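Long-range contact in (S)-imine reductase (Streptomyces sp. GF3546, PDB 4OQY), which reduces imines to amines with S-selectivity and binds NADPH in a Rossmann-fold domain: residues V19-D24 against L149-N154. Sequence-based numbering, arbitrary orientation.
Sequences VNTFLD and LKVLTN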
ATOM      1  N   VAL B  19       0.244  28.316 -12.178  1.00 24.88           N
ATOM      2  CA  VAL B  19       0.236  29.550 -12.959  1.00 24.99           C
ATOM      3  C   VAL B  19      -0.272  29.228 -14.375  1.00 25.68           C
ATOM      4  O   VAL B  19      -1.169  29.902 -14.860  1.00 25.43           O
ATOM      5  CB  VAL B  19       1.621  30.250 -12.986  1.00 24.85           C
ATOM      6  CG1 VAL B  19       1.591  31.437 -13.935  1.00 25.22           C
ATOM      7  CG2 VAL B  19       2.032  30.717 -11.584  1.00 24.24           C
ATOM      8  N   ASN B  20       0.281  28.186 -14.996  1.00 26.32           N
ATOM      9  CA  ASN B  20      -0.099  27.816 -16.380  1.00 27.63           C
ATOM     10  C   ASN B  20      -1.573  27.533 -16.473  1.00 27.65           C
ATOM     11  O   ASN B  20      -2.240  27.961 -17.402  1.00 28.59           O
ATOM     12  CB  ASN B  20       0.683  26.594 -16.869  1.00 28.37           C
ATOM     13  CG  ASN B  20       2.101  26.941 -17.310  1.00 29.06           C
ATOM     14  OD1 ASN B  20       3.071  26.321 -16.871  1.00 29.25           O
ATOM     15  ND2 ASN B  20       2.222  27.917 -18.202  1.00 29.64           N
ATOM     16  N   THR B  21      -2.077  26.826 -15.475  1.00 27.19           N
ATOM     17  CA  THR B  21      -3.485  26.498 -15.415  1.00 27.30           C
ATOM     18  C   THR B  21      -4.368  27.745 -15.238  1.00 27.06           C
ATOM     19  O   THR B  21      -5.426  27.875 -15.898  1.00 27.14           O
ATOM     20  CB  THR B  21      -3.749  25.468 -14.317  1.00 26.99           C
ATOM     21  OG1 THR B  21      -3.089  24.248 -14.676  1.00 27.39           O
ATOM     22  CG2 THR B  21      -5.232  25.216 -14.169  1.00 27.28           C
ATOM     23  N   PHE B  22      -3.947  28.657 -14.363  1.00 26.05           N
ATOM     24  CA  PHE B  22      -4.666  29.928 -14.194  1.00 26.03           C
ATOM     25  C   PHE B  22      -4.703  30.735 -15.503  1.00 26.90           C
ATOM     26  O   PHE B  22      -5.754  31.273 -15.902  1.00 27.66           O
ATOM     27  CB  PHE B  22      -4.025  30.781 -13.068  1.00 24.98           C
ATOM     28  CG  PHE B  22      -4.476  30.434 -11.661  1.00 24.30           C
ATOM     29  CD1 PHE B  22      -5.813  30.264 -11.363  1.00 24.35           C
ATOM     30  CD2 PHE B  22      -3.553  30.392 -10.616  1.00 23.54           C
ATOM     31  CE1 PHE B  22      -6.224  29.974 -10.084  1.00 23.93           C
ATOM     32  CE2 PHE B  22      -3.960  30.116  -9.319  1.00 23.01           C
ATOM     33  CZ  PHE B  22      -5.295  29.915  -9.051  1.00 23.27           C
ATOM     34  N   LEU B  23      -3.558  30.805 -16.176  1.00 27.30           N
ATOM     35  CA  LEU B  23      -3.458  31.525 -17.435  1.00 28.33           C
ATOM     36  C   LEU B  23      -4.279  30.861 -18.541  1.00 29.31           C
ATOM     37  O   LEU B  23      -4.974  31.547 -19.274  1.00 29.84           O
ATOM     38  CB  LEU B  23      -2.008  31.612 -17.894  1.00 28.38           C
ATOM     39  CG  LEU B  23      -1.108  32.492 -17.042  1.00 27.57           C
ATOM     40  CD1 LEU B  23       0.315  32.317 -17.516  1.00 27.67           C
ATOM     41  CD2 LEU B  23      -1.548  33.946 -17.129  1.00 27.68           C
ATOM     42  N   ASP B  24      -4.217  29.533 -18.636  1.00 29.95           N
ATOM     43  CA  ASP B  24      -5.058  28.767 -19.591  1.00 31.26           C
ATOM     44  C   ASP B  24      -6.525  29.106 -19.474  1.00 31.48           C
ATOM     45  O   ASP B  24      -7.266  29.065 -20.461  1.00 32.00           O
ATOM     46  CB  ASP B  24      -4.920  27.263 -19.350  1.00 31.73           C
ATOM     47  CG  ASP B  24      -3.551  26.711 -19.768  1.00 32.18           C
ATOM     48  OD1 ASP B  24      -2.767  27.422 -20.417  1.00 32.95           O
ATOM     49  OD2 ASP B  24      -3.259  25.544 -19.449  1.00 32.61           O
ATOM     50  N   LEU B 149     -10.150  29.031  -6.758  1.00 28.11           N
ATOM     51  CA  LEU B 149      -9.401  27.831  -6.387  1.00 27.39           C
ATOM     52  C   LEU B 149      -9.801  26.601  -7.245  1.00 27.56           C
ATOM     53  O   LEU B 149      -8.966  25.759  -7.564  1.00 26.75           O
ATOM     54  CB  LEU B 149      -9.581  27.559  -4.899  1.00 27.09           C
ATOM     55  CG  LEU B 149      -9.030  28.661  -3.986  1.00 26.64           C
ATOM     56  CD1 LEU B 149      -9.500  28.454  -2.549  1.00 26.67           C
ATOM     57  CD2 LEU B 149      -7.506  28.738  -4.050  1.00 26.07           C
ATOM     58  N   LYS B 150     -11.076  26.519  -7.628  1.00 28.33           N
ATOM     59  CA  LYS B 150     -11.566  25.409  -8.449  1.00 29.23           C
ATOM     60  C   LYS B 150     -10.919  25.314  -9.809  1.00 29.12           C
ATOM     61  O   LYS B 150     -11.059  24.297 -10.500  1.00 29.87           O
ATOM     62  CB  LYS B 150     -13.057  25.532  -8.691  1.00 30.54           C
ATOM     63  CG  LYS B 150     -13.943  24.982  -7.609  1.00 31.32           C
ATOM     64  CD  LYS B 150     -15.374  25.469  -7.930  1.00 32.83           C
ATOM     65  CE  LYS B 150     -15.514  26.048  -9.340  1.00 33.94           C
ATOM     66  NZ  LYS B 150     -16.858  26.586  -9.717  1.00 35.41           N
ATOM     67  N   VAL B 151     -10.280  26.388 -10.241  1.00 28.49           N
ATOM     68  CA  VAL B 151      -9.629  26.350 -11.539  1.00 28.42           C
ATOM     69  C   VAL B 151      -8.451  25.370 -11.448  1.00 27.58           C
ATOM     70  O   VAL B 151      -8.146  24.667 -12.398  1.00 27.39           O
ATOM     71  CB  VAL B 151      -9.184  27.757 -11.982  1.00 28.51           C
ATOM     72  CG1 VAL B 151      -8.382  27.675 -13.255  1.00 28.96           C
ATOM     73  CG2 VAL B 151     -10.398  28.658 -12.194  1.00 29.06           C
ATOM     74  N   LEU B 152      -7.809  25.286 -10.281  1.00 26.22           N
ATOM     75  CA  LEU B 152      -6.665  24.394 -10.154  1.00 25.70           C
ATOM     76  C   LEU B 152      -7.079  22.923 -10.049  1.00 25.75           C
ATOM     77  O   LEU B 152      -6.476  22.035 -10.668  1.00 25.79           O
ATOM     78  CB  LEU B 152      -5.826  24.803  -8.928  1.00 24.90           C
ATOM     79  CG  LEU B 152      -5.271  26.232  -8.950  1.00 24.72           C
ATOM     80  CD1 LEU B 152      -4.456  26.505  -7.696  1.00 24.21           C
ATOM     81  CD2 LEU B 152      -4.417  26.472 -10.182  1.00 24.92           C
ATOM     82  N   THR B 153      -8.060  22.670  -9.195  1.00 25.73           N
ATOM     83  CA  THR B 153      -8.507  21.324  -8.874  1.00 25.85           C
ATOM     84  C   THR B 153      -9.926  21.480  -8.328  1.00 26.00           C
ATOM     85  O   THR B 153     -10.326  22.579  -7.963  1.00 25.77           O
ATOM     86  CB  THR B 153      -7.644  20.656  -7.746  1.00 25.28           C
ATOM     87  OG1 THR B 153      -7.823  21.340  -6.490  1.00 25.10           O
ATOM     88  CG2 THR B 153      -6.135  20.597  -8.053  1.00 25.03           C
ATOM     89  N   ASN B 154     -10.663  20.392  -8.199  1.00 26.29           N
ATOM     90  CA  ASN B 154     -11.823  20.404  -7.312  1.00 26.65           C
ATOM     91  C   ASN B 154     -11.333  20.890  -5.917  1.00 25.71           C
ATOM     92  O   ASN B 154     -10.188  20.624  -5.521  1.00 25.18           O
ATOM     93  CB  ASN B 154     -12.459  18.995  -7.257  1.00 27.40           C
ATOM     94  CG  ASN B 154     -13.594  18.862  -6.218  1.00 27.97           C
ATOM     95  OD1 ASN B 154     -14.772  18.983  -6.563  1.00 29.42           O
ATOM     96  ND2 ASN B 154     -13.247  18.597  -4.955  1.00 27.77           N
TER
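In the Rossmann fold of this reductase, Thr21 and Phe22 on the last turn of helix 13-24, which follows the glycine-rich NADPH-binding turn, meet Val151 and Leu152 in the link between helix 139-149 and strand 154-157. The contact thus joins the first helix of the nucleotide-binding domain to the approach to strand 154-157, at one end of the sheet within this chain. No hydrogen bond crosses it. Leu152 CD2 sits over the centre of the Phe22 ring in a CH-pi contact, 3.7 Å from the centroid and 12° off the ring normal. The rest of the isobutyl group reaches the far end of the ring, with Leu152 CG 3.7 Å from Phe22 CZ. Val151 CG1 comes obliquely to the near part of the same ring, 4.1 Å from Phe22 CD1. Beyond these partners, Phe22 also packs on Val6 and Val8 of strand 6-9 and on Val29 of strand 29-32, so the side chain bridges the link and these two strands of the sheet. An alanine here would probably open a gap beneath Leu152 and leave its CD2 without an aromatic face to rest on. Thr21 turns its two branches to different tasks: OG1 stands beside the backbone N (chi1 -65°) and is hydrogen-bonded to Ala17 O one turn back in the helix, which leaves CG2 anti to that N and facing the link. There the threonine and valine side chains pass each other pointing opposite ways, with Thr21 CG2 4.1 Å from Val151 CG1. The same methyl touches the backbone as well, with Thr21 CG2 3.5 Å from Val151 O.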